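Local coordinates for protein putative cathepsin d (Ixodes ricinus, PDB 5N7Q) that probably cleaves proteins as an aspartic endopeptidase of the pepsin family, and is seen here in its mature form bound to the inhibitor pepstatin A, at residues A[220-225]-A[310-315]; A[230-235]-A[301-306]. All coordinates share one frame; numbering follows the deposited sequence.

Interaction 1: residues A[220-225]-A[310-315]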
loop_
_atom_site.group_PDB
_atom_site.type_symbol
_atom_site.label_atom_id
_atom_site.label_comp_id
_atom_site.label_asym_id
_atom_site.label_seq_id
_atom_site.Cartn_x
_atom_site.Cartn_y
_atom_site.Cartn_z
ATOM N N ASP A 220 8.874 22.457 -9.608
ATOM C CA ASP A 220 10.051 22.128 -10.418
ATOM C C ASP A 220 10.283 20.628 -10.564
ATOM O O ASP A 220 11.400 20.214 -10.793
ATOM C CB ASP A 220 11.283 22.820 -9.843
ATOM C CG ASP A 220 11.137 24.335 -9.772
ATOM O OD1 ASP A 220 10.463 24.925 -10.639
ATOM O OD2 ASP A 220 11.720 24.901 -8.828
ATOM N N GLY A 221 9.211 19.839 -10.463
ATOM C CA GLY A 221 9.287 18.384 -10.447
ATOM C C GLY A 221 9.577 17.856 -9.062
ATOM O O GLY A 221 10.112 18.556 -8.200
ATOM N N CYS A 222 9.277 16.580 -8.854
ATOM C CA CYS A 222 9.437 15.978 -7.540
ATOM C C CYS A 222 9.477 14.476 -7.682
ATOM O O CYS A 222 9.282 13.965 -8.774
ATOM C CB CYS A 222 8.289 16.422 -6.595
ATOM S SG CYS A 222 6.655 16.131 -7.266
ATOM N N GLU A 223 9.740 13.793 -6.570
ATOM C CA GLU A 223 9.834 12.319 -6.516
ATOM C C GLU A 223 8.585 11.813 -5.787
ATOM O O GLU A 223 8.031 12.502 -4.912
ATOM C CB GLU A 223 11.112 11.815 -5.786
ATOM C CG GLU A 223 12.480 11.916 -6.508
ATOM C CD GLU A 223 12.757 10.842 -7.591
ATOM O OE1 GLU A 223 13.199 9.660 -7.303
ATOM O OE2 GLU A 223 12.619 11.243 -8.772
ATOM N N ALA A 224 8.144 10.604 -6.128
ATOM C CA ALA A 224 6.990 9.964 -5.518
ATOM C C ALA A 224 7.186 8.459 -5.485
ATOM O O ALA A 224 8.018 7.909 -6.193
ATOM C CB ALA A 224 5.721 10.266 -6.315
ATOM N N ILE A 225 6.370 7.781 -4.687
ATOM C CA ILE A 225 6.281 6.302 -4.692
ATOM C C ILE A 225 4.831 5.882 -4.839
ATOM O O ILE A 225 3.917 6.631 -4.440
ATOM C CB ILE A 225 6.937 5.654 -3.428
ATOM C CG1 ILE A 225 6.079 5.868 -2.162
ATOM C CG2 ILE A 225 8.349 6.229 -3.230
ATOM C CD1 ILE A 225 6.583 5.145 -0.923
ATOM N N PRO A 310 12.716 14.322 0.246
ATOM C CA PRO A 310 11.317 14.676 0.076
ATOM C C PRO A 310 10.677 13.901 -1.055
ATOM O O PRO A 310 11.248 13.778 -2.143
ATOM C CB PRO A 310 11.337 16.166 -0.258
ATOM C CG PRO A 310 12.679 16.663 0.121
ATOM C CD PRO A 310 13.605 15.500 0.142
ATOM N N LEU A 311 9.521 13.327 -0.768
ATOM C CA LEU A 311 8.747 12.700 -1.810
ATOM C C LEU A 311 7.298 12.606 -1.417
ATOM O O LEU A 311 6.907 12.872 -0.274
ATOM C CB LEU A 311 9.311 11.332 -2.243
ATOM C CG LEU A 311 9.386 10.235 -1.182
ATOM C CD1 LEU A 311 8.039 9.572 -0.973
ATOM C CD2 LEU A 311 10.391 9.151 -1.533
ATOM N N TRP A 312 6.497 12.339 -2.424
ATOM C CA TRP A 312 5.073 12.130 -2.254
ATOM C C TRP A 312 4.803 10.648 -2.249
ATOM O O TRP A 312 5.333 9.901 -3.091
ATOM C CB TRP A 312 4.296 12.744 -3.424
ATOM C CG TRP A 312 4.402 14.256 -3.516
ATOM C CD1 TRP A 312 5.471 14.979 -3.961
ATOM C CD2 TRP A 312 3.381 15.220 -3.184
ATOM N NE1 TRP A 312 5.186 16.327 -3.932
ATOM C CE2 TRP A 312 3.914 16.504 -3.452
ATOM C CE3 TRP A 312 2.072 15.117 -2.691
ATOM C CZ2 TRP A 312 3.184 17.678 -3.224
ATOM C CZ3 TRP A 312 1.354 16.283 -2.472
ATOM C CH2 TRP A 312 1.911 17.544 -2.755
ATOM N N ILE A 313 4.001 10.194 -1.303
ATOM C CA ILE A 313 3.539 8.805 -1.327
ATOM C C ILE A 313 2.134 8.785 -1.921
ATOM O O ILE A 313 1.194 9.378 -1.341
ATOM C CB ILE A 313 3.520 8.147 0.060
ATOM C CG1 ILE A 313 4.923 8.119 0.713
ATOM C CG2 ILE A 313 2.957 6.733 -0.067
ATOM C CD1 ILE A 313 4.947 7.577 2.140
ATOM N N LEU A 314 2.000 8.144 -3.067
ATOM C CA LEU A 314 0.713 7.943 -3.724
ATOM C C LEU A 314 0.119 6.643 -3.192
ATOM O O LEU A 314 0.476 5.563 -3.610
ATOM C CB LEU A 314 0.897 7.933 -5.241
ATOM C CG LEU A 314 1.534 9.184 -5.870
ATOM C CD1 LEU A 314 1.501 9.116 -7.375
ATOM C CD2 LEU A 314 0.834 10.436 -5.376
ATOM N N GLY A 315 -0.746 6.769 -2.200
ATOM C CA GLY A 315 -1.428 5.653 -1.565
ATOM C C GLY A 315 -2.782 5.397 -2.192
ATOM O O GLY A 315 -3.010 5.745 -3.354
HETATM O O HOH W 1 10.523 15.317 -4.306
#
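Ile225 and Ile313 lie side by side on one face of a parallel strand pair, pointing the same way, and the Ile225 side chain can be followed outward atom by atom. From CB the branches part: CG2 leans back along the partner strand and rests against both methyls of Leu311, 3.9 Å from CD2, the two side chains crossing obliquely. CG1 sits between the backbone N and the carbonyl carbon (chi1 73°) and meets CG1 and CG2 of Ile313. The extended tip, CD1, continues along the same neighbour, 3.8 Å from Ile313 CG1.

On the other face Ala224 CB meets CB of Trp312 and, more distantly, CG of Leu314. Cys222, disulfide-bonded to Cys218, brings its sulfur to the pyrrole side of the indole, SG lying 3.6 Å from Trp312 NE1. The approach is oblique, 53° off the ring normal, a sulfur–aromatic contact rather than a stack. Glu223 O lies in the indole plane at its edge.

Between these faces, Trp312 N donates to Glu223 O, Ile225 N to Trp312 O at 2.8 Å, and Leu314 N to Ile225 O. A water extends the pairing, accepting from Glu223 N and donating to Pro310 O, where the strands no longer bond directly. The carboxylate of Glu223 turns to Thr192 and Gln198.

Chemically the contact is a polar backbone seam between two apolar faces. Ile313 also packs on the bound peptide and on Asp227, a predicted catalytic residue, so the Ile225–Ile313 face probably gives the active site an apolar backing.

Interaction 2: residues A[230-235]-A[301-306]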
loop_
_atom_site.group_PDB
_atom_site.type_symbol
_atom_site.label_atom_id
_atom_site.label_comp_id
_atom_site.label_asym_id
_atom_site.label_seq_id
_atom_site.Cartn_x
_atom_site.Cartn_y
_atom_site.Cartn_z
ATOM N N THR A 230 -0.305 2.584 2.013
ATOM C CA THR A 230 -0.604 3.909 2.559
ATOM C C THR A 230 -2.040 4.241 2.167
ATOM O O THR A 230 -2.426 4.052 1.008
ATOM C CB THR A 230 0.417 4.949 2.063
ATOM O OG1 THR A 230 1.637 4.694 2.786
ATOM C CG2 THR A 230 -0.036 6.395 2.311
ATOM N N SER A 231 -2.834 4.757 3.119
ATOM C CA SER A 231 -4.234 5.036 2.829
ATOM C C SER A 231 -4.433 6.270 1.945
ATOM O O SER A 231 -5.265 6.292 1.026
ATOM C CB SER A 231 -4.982 5.305 4.132
ATOM O OG SER A 231 -4.877 4.204 5.024
ATOM N N LEU A 232 -3.721 7.335 2.283
ATOM C CA LEU A 232 -3.931 8.648 1.691
ATOM C C LEU A 232 -2.828 8.963 0.684
ATOM O O LEU A 232 -2.155 8.054 0.170
ATOM C CB LEU A 232 -4.046 9.714 2.803
ATOM C CG LEU A 232 -5.096 9.445 3.868
ATOM C CD1 LEU A 232 -5.141 10.639 4.822
ATOM C CD2 LEU A 232 -6.471 9.135 3.288
ATOM N N ILE A 233 -2.685 10.233 0.343
ATOM C CA ILE A 233 -1.518 10.747 -0.361
ATOM C C ILE A 233 -0.737 11.534 0.656
ATOM O O ILE A 233 -1.311 12.401 1.340
ATOM C CB ILE A 233 -1.901 11.587 -1.586
ATOM C CG1 ILE A 233 -2.542 10.688 -2.642
ATOM C CG2 ILE A 233 -0.696 12.371 -2.131
ATOM C CD1 ILE A 233 -3.155 11.399 -3.801
ATOM N N THR A 234 0.547 11.263 0.769
ATOM C CA THR A 234 1.423 12.061 1.642
ATOM C C THR A 234 2.298 12.910 0.768
ATOM O O THR A 234 2.573 12.574 -0.381
ATOM C CB THR A 234 2.276 11.257 2.624
ATOM O OG1 THR A 234 3.413 10.689 1.953
ATOM C CG2 THR A 234 1.476 10.092 3.254
ATOM N N GLY A 235 2.728 14.034 1.319
ATOM C CA GLY A 235 3.687 14.888 0.645
ATOM C C GLY A 235 4.550 15.694 1.589
ATOM O O GLY A 235 4.325 15.688 2.795
ATOM N N GLY A 301 -7.543 13.918 1.952
ATOM C CA GLY A 301 -6.650 12.848 1.539
ATOM C C GLY A 301 -5.232 13.273 1.224
ATOM O O GLY A 301 -4.484 12.481 0.666
ATOM N N PHE A 302 -4.860 14.498 1.567
ATOM C CA PHE A 302 -3.480 14.973 1.441
ATOM C C PHE A 302 -2.937 15.284 2.804
ATOM O O PHE A 302 -3.422 16.213 3.466
ATOM C CB PHE A 302 -3.373 16.176 0.497
ATOM C CG PHE A 302 -4.063 15.958 -0.794
ATOM C CD1 PHE A 302 -3.461 15.234 -1.795
ATOM C CD2 PHE A 302 -5.349 16.434 -0.992
ATOM C CE1 PHE A 302 -4.132 15.000 -2.976
ATOM C CE2 PHE A 302 -6.021 16.214 -2.169
ATOM C CZ PHE A 302 -5.405 15.474 -3.169
ATOM N N MET A 303 -1.949 14.516 3.258
ATOM C CA MET A 303 -1.350 14.646 4.565
ATOM C C MET A 303 0.167 14.858 4.466
ATOM O O MET A 303 0.825 14.361 3.569
ATOM C CB MET A 303 -1.692 13.445 5.434
ATOM C CG MET A 303 -1.222 12.120 4.886
ATOM S SD MET A 303 -1.425 10.750 6.048
ATOM C CE MET A 303 -0.007 10.894 7.105
ATOM N N GLY A 304 0.732 15.563 5.424
ATOM C CA GLY A 304 2.164 15.850 5.414
ATOM C C GLY A 304 2.990 14.722 6.015
ATOM O O GLY A 304 2.597 14.133 7.033
ATOM N N LEU A 305 4.109 14.395 5.367
ATOM C CA LEU A 305 5.048 13.399 5.890
ATOM C C LEU A 305 6.449 13.731 5.379
ATOM O O LEU A 305 6.700 13.725 4.185
ATOM C CB LEU A 305 4.643 11.965 5.505
ATOM C CG LEU A 305 5.581 10.875 6.039
ATOM C CD1 LEU A 305 5.722 10.884 7.556
ATOM C CD2 LEU A 305 5.146 9.490 5.578
ATOM N N GLU A 306 7.349 14.041 6.309
ATOM C CA GLU A 306 8.714 14.337 5.964
ATOM C C GLU A 306 9.456 13.028 5.753
ATOM O O GLU A 306 9.586 12.232 6.680
ATOM C CB GLU A 306 9.398 15.143 7.063
ATOM C CG GLU A 306 10.763 15.661 6.644
ATOM C CD GLU A 306 11.400 16.622 7.633
ATOM O OE1 GLU A 306 12.569 16.988 7.390
ATOM O OE2 GLU A 306 10.761 17.011 8.637
HETATM O O HOH W 2 5.568 12.294 1.983
#
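The phenyl ring of Phe302 is met by Ile233, whose CD1 approaches CE1 at 3.8 Å from an oblique direction, while CB and CG2 of the same isoleucine both come near Phe302 CD1. The two side chains lie side by side. A second ring, that of Tyr286, meets the phenyl with the planes at about 55°.

On the other face of the strand pair, Met303 runs beside Thr234, its CG 3.7 Å from Thr234 CG2. Met303 SD, placed by an extended chi2 (172°), contacts CD1 of Leu232, the two side chains crossing at about a right angle; only then does the methionine bend, at chi3, to set CE. Farther along, Leu305 CB rests against Thr234 CB at 3.8 Å.

Four backbone bonds alternate in direction between the parallel strands: Ile233 N to Gly301 O, Met303 N to Ile233 O, Gly235 N to Met303 O and Leu305 N to Gly235 O, spanning 2.9 to 3.0 Å. Gly301 brings only backbone to this interface, and Leu232 CB packs on its carbonyl oxygen at 3.5 Å. A water accepts from Thr234 OG1 at 2.7 Å and donates to Leu305 O, tying to it a hydroxyl that also has a weak hydrogen bond with Ile313 N.

Ser231 hydrogen-bonds the bound peptide, and Leu232 and Leu305 pack on it; residues at both ends of the pairing thus reach the inhibitor. Phe302 packs on Leu243 and Leu247 of helix 237-247, Ile233 on Val317 and Phe318 of helix 316-319, and strand 312-314 adjoins strand 233-235.

In the fold
From the N terminus, the chain passes through strand 222-226, the predicted catalytic Asp227 and strand 233-235 before entering helix 237-247 and several further strands. Its return along strand 295-304 closes the inner loop through interaction 2; strand 312-314 then closes the outer one through interaction 1, so the contacts nest without crossing. They meet where strands 233-235 and 312-314 run antiparallel: Ile313 O lies 2.9 Å from Thr234 N, a probable hydrogen bond. Strands 222-226, 312-314 and 233-235 are consistent with the psi-shaped motif of pepsin-like enzymes, binding the turn that carries Asp227 into the sheet, and 295-304 extends it on the far side of 233-235.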